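Local coordinates for MaoC-like dehydratase (Phytophthora Capsici, PDB 3KH8), which probably catalyses the reversible hydration of enoyl-thioesters, as a hot dog fold lyase of the MaoC-like dehydratase family, at residues 99-102 with 103-107. Sequence-based numbering, arbitrary orientation.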
ATOM      1  N   ASP A  99       9.226  -2.839  -8.558  1.00 18.06           N
ATOM      2  CA  ASP A  99       9.394  -1.392  -8.419  1.00 18.07           C
ATOM      3  C   ASP A  99       8.243  -0.641  -9.094  1.00 17.80           C
ATOM      4  O   ASP A  99       7.316  -1.263  -9.616  1.00 17.86           O
ATOM      5  CB  ASP A  99      10.739  -0.973  -9.031  1.00 18.03           C
ATOM      6  CG  ASP A  99      11.245   0.373  -8.511  1.00 18.60           C
ATOM      7  OD1 ASP A  99      10.607   0.990  -7.627  1.00 16.77           O
ATOM      8  OD2 ASP A  99      12.302   0.819  -9.006  1.00 19.57           O
ATOM      9  N   VAL A 100       8.303   0.692  -9.068  1.00 17.56           N
ATOM     10  CA  VAL A 100       7.418   1.538  -9.864  1.00 17.67           C
ATOM     11  C   VAL A 100       7.518   1.107 -11.335  1.00 17.79           C
ATOM     12  O   VAL A 100       8.620   0.893 -11.855  1.00 17.45           O
ATOM     13  CB  VAL A 100       7.779   3.043  -9.698  1.00 17.82           C
ATOM     14  CG1 VAL A 100       7.055   3.921 -10.716  1.00 17.91           C
ATOM     15  CG2 VAL A 100       7.466   3.524  -8.277  1.00 17.58           C
ATOM     16  N   VAL A 101       6.363   0.931 -11.976  1.00 17.97           N
ATOM     17  CA  VAL A 101       6.301   0.596 -13.400  1.00 18.41           C
ATOM     18  C   VAL A 101       5.846   1.842 -14.161  1.00 18.82           C
ATOM     19  O   VAL A 101       4.659   2.173 -14.151  1.00 18.95           O
ATOM     20  CB  VAL A 101       5.333  -0.594 -13.678  1.00 18.56           C
ATOM     21  CG1 VAL A 101       5.309  -0.947 -15.176  1.00 18.24           C
ATOM     22  CG2 VAL A 101       5.715  -1.812 -12.847  1.00 18.06           C
ATOM     23  N   PRO A 102       6.789   2.556 -14.805  1.00 19.25           N
ATOM     24  CA  PRO A 102       6.403   3.745 -15.571  1.00 19.82           C
ATOM     25  C   PRO A 102       5.346   3.428 -16.633  1.00 20.48           C
ATOM     26  O   PRO A 102       5.431   2.404 -17.312  1.00 20.20           O
ATOM     27  CB  PRO A 102       7.725   4.196 -16.203  1.00 19.87           C
ATOM     28  CG  PRO A 102       8.763   3.723 -15.219  1.00 19.21           C
ATOM     29  CD  PRO A 102       8.254   2.370 -14.795  1.00 19.35           C
ATOM     30  N   PHE A 103       4.349   4.301 -16.740  1.00 21.55           N
ATOM     31  CA  PHE A 103       3.200   4.078 -17.615  1.00 22.80           C
ATOM     32  C   PHE A 103       3.476   4.621 -19.020  1.00 23.64           C
ATOM     33  O   PHE A 103       4.004   5.725 -19.154  1.00 23.39           O
ATOM     34  CB  PHE A 103       1.945   4.742 -17.025  1.00 22.82           C
ATOM     35  CG  PHE A 103       0.673   4.402 -17.761  1.00 23.31           C
ATOM     36  CD1 PHE A 103      -0.068   3.273 -17.415  1.00 23.53           C
ATOM     37  CD2 PHE A 103       0.222   5.207 -18.804  1.00 23.43           C
ATOM     38  CE1 PHE A 103      -1.238   2.950 -18.102  1.00 24.65           C
ATOM     39  CE2 PHE A 103      -0.944   4.895 -19.497  1.00 23.99           C
ATOM     40  CZ  PHE A 103      -1.678   3.764 -19.147  1.00 24.24           C
ATOM     41  N   PRO A 104       3.116   3.852 -20.071  1.00 24.69           N
ATOM     42  CA  PRO A 104       2.515   2.515 -20.006  1.00 25.66           C
ATOM     43  C   PRO A 104       3.562   1.402 -19.947  1.00 26.70           C
ATOM     44  O   PRO A 104       4.630   1.543 -20.542  1.00 26.84           O
ATOM     45  CB  PRO A 104       1.721   2.426 -21.312  1.00 25.68           C
ATOM     46  CG  PRO A 104       2.449   3.320 -22.270  1.00 25.14           C
ATOM     47  CD  PRO A 104       3.231   4.335 -21.462  1.00 24.87           C
ATOM     48  N   PRO A 105       3.263   0.304 -19.226  1.00 27.79           N
ATOM     49  CA  PRO A 105       4.137  -0.873 -19.173  1.00 28.75           C
ATOM     50  C   PRO A 105       4.401  -1.450 -20.567  1.00 29.84           C
ATOM     51  O   PRO A 105       3.516  -1.414 -21.425  1.00 29.70           O
ATOM     52  CB  PRO A 105       3.326  -1.873 -18.345  1.00 28.69           C
ATOM     53  CG  PRO A 105       2.411  -1.049 -17.535  1.00 28.26           C
ATOM     54  CD  PRO A 105       2.092   0.163 -18.339  1.00 27.93           C
ATOM     55  N   GLU A 106       5.607  -1.979 -20.781  1.00 31.09           N
ATOM     56  CA  GLU A 106       5.991  -2.535 -22.085  1.00 32.38           C
ATOM     57  C   GLU A 106       5.027  -3.634 -22.538  1.00 33.38           C
ATOM     58  O   GLU A 106       4.798  -3.823 -23.733  1.00 33.40           O
ATOM     59  CB  GLU A 106       7.438  -3.055 -22.066  1.00 32.21           C
ATOM     60  CG  GLU A 106       7.649  -4.360 -21.305  1.00 32.21           C
ATOM     61  CD  GLU A 106       9.053  -4.931 -21.454  1.00 32.10           C
ATOM     62  OE1 GLU A 106       9.631  -4.866 -22.562  1.00 31.95           O
ATOM     63  OE2 GLU A 106       9.575  -5.461 -20.454  1.00 31.98           O
ATOM     64  N   THR A 107       4.454  -4.332 -21.564  1.00 34.70           N
ATOM     65  CA  THR A 107       3.555  -5.454 -21.817  1.00 36.11           C
ATOM     66  C   THR A 107       2.147  -5.040 -22.281  1.00 36.87           C
ATOM     67  O   THR A 107       1.319  -5.898 -22.589  1.00 37.16           O
ATOM     68  CB  THR A 107       3.522  -6.438 -20.604  1.00 36.12           C
ATOM     69  OG1 THR A 107       2.268  -7.131 -20.561  1.00 37.03           O
ATOM     70  CG2 THR A 107       3.740  -5.697 -19.288  1.00 36.00           C
TER
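Val101 and Pro105 make the apolar contact that closes this proline-rich turn: CG1 of Val101 lies 3.7 Å from CG of Pro105 and 3.9 Å from its CB, the two side chains crossing at about a right angle. CG1 stands anti to the backbone N of Val101 (chi1 -179°), which carries that methyl out to the pyrrolidine ring. A branched valine and a compact proline suit the spot, since both offer rigid hydrocarbon surface close to the backbone.

The chain turns back through a cis peptide bond between Phe103 and Pro104, a geometry that proline tolerates far better than other residues. A CH-pi type packing accompanies it: CB of Pro104 sits 3.9 Å above the plane of the Phe103 ring, over its centre, an aromatic-proline pairing well known to favour the cis form.

No hydrogen bond joins the two halves of the turn. With Pro102, Pro104 and Pro105 in the turn, three backbone N-H groups are missing, and the shape rests on ring constraints and apolar packing. The carbonyl O of Pro102 points into the bend, 3.4 Å from C of Pro104 and 3.6 Å from N of Pro105. Farther back, Val100 N gives a weak bond of 2.7 Å to Asp99 OD1, which also accepts from Arg57 N of the second subunit.

The turn lies at the surface, linking helix 91-94 to helix 106-109. Val101 also touches Tyr229, and Phe103 packs on Asp228 and Asn230, so the linker rests against the loop between helices 219-223 and 236-241.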